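PDB 3D1L: putative NADP oxidoreductase BF3122 from Bacteroides fragilis, which is probably an NADP-dependent oxidoreductase, joining an N-terminal Rossmann-type dinucleotide-binding domain to a helical C-terminal domain, though its substrate is unknown. Local coordinates for residues 254-257 against 258-262; 165-168 against 169-172. All coordinates share one frame; numbering follows the deposited sequence. Where two conformers were deposited one is given.

Interaction 1: residues 254-257 against 258-262; sequences LYEL and LSRSI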
loop_
_atom_site.group_PDB
_atom_site.type_symbol
_atom_site.label_atom_id
_atom_site.label_comp_id
_atom_site.label_asym_id
_atom_site.label_seq_id
_atom_site.Cartn_x
_atom_site.Cartn_y
_atom_site.Cartn_z
ATOM N N LEU B 254 -18.428 -4.573 1.672
ATOM C CA LEU B 254 -17.091 -4.728 2.263
ATOM C C LEU B 254 -16.796 -3.594 3.248
ATOM O O LEU B 254 -16.339 -3.832 4.383
ATOM C CB LEU B 254 -15.989 -4.767 1.190
ATOM C CG LEU B 254 -15.768 -6.098 0.486
ATOM C CD1 LEU B 254 -14.703 -5.950 -0.581
ATOM C CD2 LEU B 254 -15.421 -7.228 1.508
ATOM N N TYR B 255 -17.055 -2.362 2.803
ATOM C CA TYR B 255 -16.849 -1.190 3.651
ATOM C C TYR B 255 -17.622 -1.360 4.973
ATOM O O TYR B 255 -17.088 -1.106 6.056
ATOM C CB TYR B 255 -17.278 0.098 2.922
ATOM C CG TYR B 255 -17.043 1.361 3.731
ATOM C CD1 TYR B 255 -15.944 2.183 3.468
ATOM C CD2 TYR B 255 -17.916 1.729 4.768
ATOM C CE1 TYR B 255 -15.711 3.345 4.215
ATOM C CE2 TYR B 255 -17.691 2.892 5.522
ATOM C CZ TYR B 255 -16.585 3.685 5.242
ATOM O OH TYR B 255 -16.351 4.821 5.975
ATOM N N GLU B 256 -18.872 -1.802 4.873
ATOM C CA GLU B 256 -19.747 -1.907 6.032
ATOM C C GLU B 256 -19.263 -2.953 7.034
ATOM O O GLU B 256 -19.200 -2.686 8.233
ATOM C CB GLU B 256 -21.180 -2.185 5.580
ATOM C CG GLU B 256 -22.062 -2.781 6.653
ATOM C CD GLU B 256 -23.520 -2.667 6.322
ATOM O OE1 GLU B 256 -23.859 -2.470 5.132
ATOM O OE2 GLU B 256 -24.327 -2.765 7.263
ATOM N N LEU B 257 -18.905 -4.131 6.529
ATOM C CA LEU B 257 -18.427 -5.236 7.363
ATOM C C LEU B 257 -17.019 -4.992 7.935
ATOM O O LEU B 257 -16.739 -5.331 9.077
ATOM C CB LEU B 257 -18.483 -6.542 6.571
ATOM C CG LEU B 257 -19.863 -7.057 6.141
ATOM C CD1 LEU B 257 -19.659 -8.231 5.210
ATOM C CD2 LEU B 257 -20.756 -7.456 7.321
ATOM N N LEU B 258 -16.144 -4.379 7.149
ATOM C CA LEU B 258 -14.831 -3.960 7.658
ATOM C C LEU B 258 -14.978 -2.919 8.780
ATOM O O LEU B 258 -14.287 -2.988 9.801
ATOM C CB LEU B 258 -13.928 -3.442 6.517
ATOM C CG LEU B 258 -13.420 -4.523 5.544
ATOM C CD1 LEU B 258 -12.969 -3.963 4.167
ATOM C CD2 LEU B 258 -12.292 -5.373 6.149
ATOM N N SER B 259 -15.891 -1.971 8.596
ATOM C CA SER B 259 -16.162 -0.956 9.615
ATOM C C SER B 259 -16.740 -1.649 10.848
ATOM O O SER B 259 -16.264 -1.441 11.961
ATOM C CB SER B 259 -17.128 0.108 9.082
ATOM O OG SER B 259 -16.509 0.889 8.073
ATOM N N ARG B 260 -17.750 -2.492 10.632
ATOM C CA ARG B 260 -18.368 -3.279 11.693
ATOM C C ARG B 260 -17.274 -4.007 12.457
ATOM O O ARG B 260 -17.292 -4.048 13.685
ATOM C CB ARG B 260 -19.340 -4.290 11.082
ATOM C CG ARG B 260 -20.315 -4.933 12.054
ATOM C CD ARG B 260 -21.306 -5.884 11.350
ATOM N NE ARG B 260 -22.178 -5.188 10.395
ATOM C CZ ARG B 260 -23.202 -5.758 9.753
ATOM N NH1 ARG B 260 -23.494 -7.047 9.957
ATOM N NH2 ARG B 260 -23.937 -5.040 8.905
ATOM N N SER B 261 -16.301 -4.537 11.704
ATOM C CA SER B 261 -15.259 -5.398 12.225
ATOM C C SER B 261 -14.284 -4.619 13.093
ATOM O O SER B 261 -13.893 -5.094 14.165
ATOM C CB SER B 261 -14.513 -6.085 11.073
ATOM O OG SER B 261 -13.623 -7.062 11.569
ATOM N N ILE B 262 -13.876 -3.435 12.624
ATOM C CA ILE B 262 -13.037 -2.540 13.426
ATOM C C ILE B 262 -13.778 -2.222 14.736
ATOM O O ILE B 262 -13.215 -2.369 15.820
ATOM C CB ILE B 262 -12.669 -1.252 12.652
ATOM C CG1 ILE B 262 -11.645 -1.534 11.532
ATOM C CG2 ILE B 262 -12.177 -0.139 13.613
ATOM C CD1 ILE B 262 -11.717 -0.537 10.384
HETATM O O HOH W 1 -15.023 3.408 8.432
#

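Interaction 2: residues 165-168 against 169-172; sequences DADS and EQRK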
loop_
_atom_site.group_PDB
_atom_site.type_symbol
_atom_site.label_atom_id
_atom_site.label_comp_id
_atom_site.label_asym_id
_atom_site.label_seq_id
_atom_site.Cartn_x
_atom_site.Cartn_y
_atom_site.Cartn_z
ATOM N N ASP B 165 13.142 -23.251 10.811
ATOM C CA ASP B 165 12.540 -24.572 10.712
ATOM C C ASP B 165 11.089 -24.393 11.100
ATOM O O ASP B 165 10.777 -23.847 12.173
ATOM C CB ASP B 165 13.161 -25.522 11.735
ATOM C CG ASP B 165 14.609 -25.848 11.442
ATOM O OD1 ASP B 165 14.849 -26.646 10.531
ATOM O OD2 ASP B 165 15.511 -25.325 12.139
ATOM N N ALA B 166 10.186 -24.859 10.250
ATOM C CA ALA B 166 8.765 -24.837 10.627
ATOM C C ALA B 166 8.036 -26.050 10.053
ATOM O O ALA B 166 8.388 -26.521 8.958
ATOM C CB ALA B 166 8.107 -23.509 10.184
ATOM N N ASP B 167 7.068 -26.588 10.787
ATOM C CA ASP B 167 6.214 -27.708 10.359
ATOM C C ASP B 167 5.145 -27.267 9.366
ATOM O O ASP B 167 4.902 -26.059 9.213
ATOM C CB ASP B 167 5.491 -28.290 11.570
ATOM C CG ASP B 167 6.351 -29.238 12.357
ATOM O OD1 ASP B 167 7.491 -29.522 11.913
ATOM O OD2 ASP B 167 5.881 -29.709 13.416
ATOM N N SER B 168 4.456 -28.227 8.748
ATOM C CA SER B 168 3.432 -27.890 7.765
ATOM C C SER B 168 2.285 -27.126 8.433
ATOM O O SER B 168 1.660 -26.248 7.820
ATOM C CB SER B 168 2.936 -29.140 7.035
ATOM O OG SER B 168 3.815 -29.487 5.965
ATOM N N GLU B 169 2.061 -27.467 9.708
ATOM C CA GLU B 169 1.011 -26.900 10.539
ATOM C C GLU B 169 1.327 -25.447 10.884
ATOM O O GLU B 169 0.511 -24.570 10.649
ATOM C CB GLU B 169 0.798 -27.773 11.797
ATOM C CG GLU B 169 -0.198 -27.202 12.810
ATOM C CD GLU B 169 -0.686 -28.236 13.835
ATOM O OE1 GLU B 169 -0.001 -29.274 14.046
ATOM O OE2 GLU B 169 -1.764 -28.008 14.444
ATOM N N GLN B 170 2.512 -25.178 11.416
ATOM C CA GLN B 170 2.937 -23.788 11.605
ATOM C C GLN B 170 2.871 -23.008 10.290
ATOM O O GLN B 170 2.497 -21.841 10.286
ATOM C CB GLN B 170 4.363 -23.704 12.151
ATOM C CG GLN B 170 4.616 -24.156 13.606
ATOM C CD GLN B 170 6.119 -24.315 13.891
ATOM O OE1 GLN B 170 6.850 -24.872 13.069
ATOM N NE2 GLN B 170 6.581 -23.805 15.034
ATOM N N ARG B 171 3.247 -23.634 9.180
ATOM C CA ARG B 171 3.407 -22.906 7.909
ATOM C C ARG B 171 2.028 -22.512 7.322
ATOM O O ARG B 171 1.847 -21.425 6.784
ATOM C CB ARG B 171 4.252 -23.718 6.915
ATOM C CG ARG B 171 4.524 -23.010 5.582
ATOM C CD ARG B 171 5.342 -23.850 4.600
ATOM N NE ARG B 171 4.669 -25.082 4.170
ATOM C CZ ARG B 171 4.977 -26.297 4.617
ATOM N NH1 ARG B 171 5.960 -26.451 5.500
ATOM N NH2 ARG B 171 4.311 -27.358 4.166
ATOM N N LYS B 172 1.056 -23.403 7.449
ATOM C CA LYS B 172 -0.309 -23.059 7.082
ATOM C C LYS B 172 -0.798 -21.842 7.857
ATOM O O LYS B 172 -1.373 -20.932 7.274
ATOM C CB LYS B 172 -1.267 -24.232 7.295
ATOM C CG LYS B 172 -1.807 -24.794 6.012
ATOM C CD LYS B 172 -3.293 -25.218 6.130
ATOM C CE LYS B 172 -3.484 -26.339 7.159
ATOM N NZ LYS B 172 -4.941 -26.634 7.377
HETATM O O HOH W 2 8.333 -24.872 6.428
#

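Interaction 1: residues 254-257 against 258-262
Leu-254 meets Leu-258 one helical turn on: the N of Leu-258 is hydrogen-bonded to the O of Leu-254 (2.8 Å), and CD1 of Leu-258 packs against CB of Leu-254 at 4.3 Å. At Tyr-255 the carbonyl O takes two bonds from one residue, the backbone N of Ser-259 (2.9 Å) and the hydroxyl OG of Ser-259 (2.9 Å), arriving from opposite faces of the carbonyl plane. With OG beside its own backbone N (chi1 -68°), the serine folds back along the helix and also accepts from a water that is hydrogen-bonded to OH of Tyr-255 as well (3.1 Å from that OH). The phenol is further hydrogen-bonded to His-241, and its ring meets Phe-184 of the second subunit edge to face. Glu-256 and Arg-260 run side by side in the same direction, and OE2 of Glu-256 forms a salt bridge with NH2 of Arg-260 (2.8 Å). OE2 lies at the edge of the guanidinium of Arg-260, in its plane, while NH2 meets that oxygen from above the carboxylate plane, the two planes being 70° apart. CD2 of Leu-257 lies 3.8 Å above the centre of one face of the guanidinium of Arg-260. These are i to i+4 and i to i+3 pairings of an alpha helix, here the C-terminal helix 249-264 at the subunit interface.

Interaction 2: residues 165-168 against 169-172
Arg-171 and Ser-168 face each other across the first turn of helix 168-198, and the arginine can be followed outward from its CB. That CB of Arg-171 rests 3.3 Å from the O of Asp-167, the same oxygen that accepts the backbone N of Arg-171 (2.9 Å). The chain runs extended through CG and CD, then bends at chi3 (63°), which swings the guanidinium back over the start of the helix, so that CA of Ser-168 lies over one of its faces. NH1 of Arg-171 donates to a water (3.0 Å from NH1), which in turn donates to the O of Ala-166. NH2 of Arg-171 bonds to OG of Ser-168 at 2.8 Å, the oxygen standing 31° out of the guanidinium plane. Beyond the turn, NH2 also bonds to the O of Ile-105, while NH1 of Arg-171, in a salt bridge, and OG of Ser-168, in a hydrogen bond, both meet OE1 of Glu-142, which would be expected to stabilise the buried positive charge.

On another side of the turn, OE1 of Gln-170 accepts the backbone N of Asp-167 at 2.9 Å, with the donor in the plane of the amide carbonyl. The amide oxygen thereby reaches back to the N-cap residue, and OE1 of Gln-170 lies 3.1 Å from CA of Ala-166 and 3.4 Å from its CB. The turn follows edge strand 163-165, beside strand 139-143; Arg-171 packs on Val-119 and Tyr-121 of strand 117-122, joining the long helix to the sheet.

In the fold
From the N terminus, the chain builds most of the mixed sheet before strand 163-165, its last strand, leads into interaction 2 (165-172), where the turn starts helix 168-198. That long helix carries the chain away from the sheet into the helical part. After helices 207-219, 222-225 and 235-244 comes helix 249-264, which holds interaction 1 (254-262). Both contacts are local, each closing one or two helical turns; they follow in series, neither nesting nor crossing. The centres of interactions 1 and 2 lie about 31 Å apart, and the nearest atoms of interactions 1 and 2 about 19 Å apart. Interaction 2 ties the sheet to the long helix, whereas interaction 1 lies in the final helix, against the second subunit.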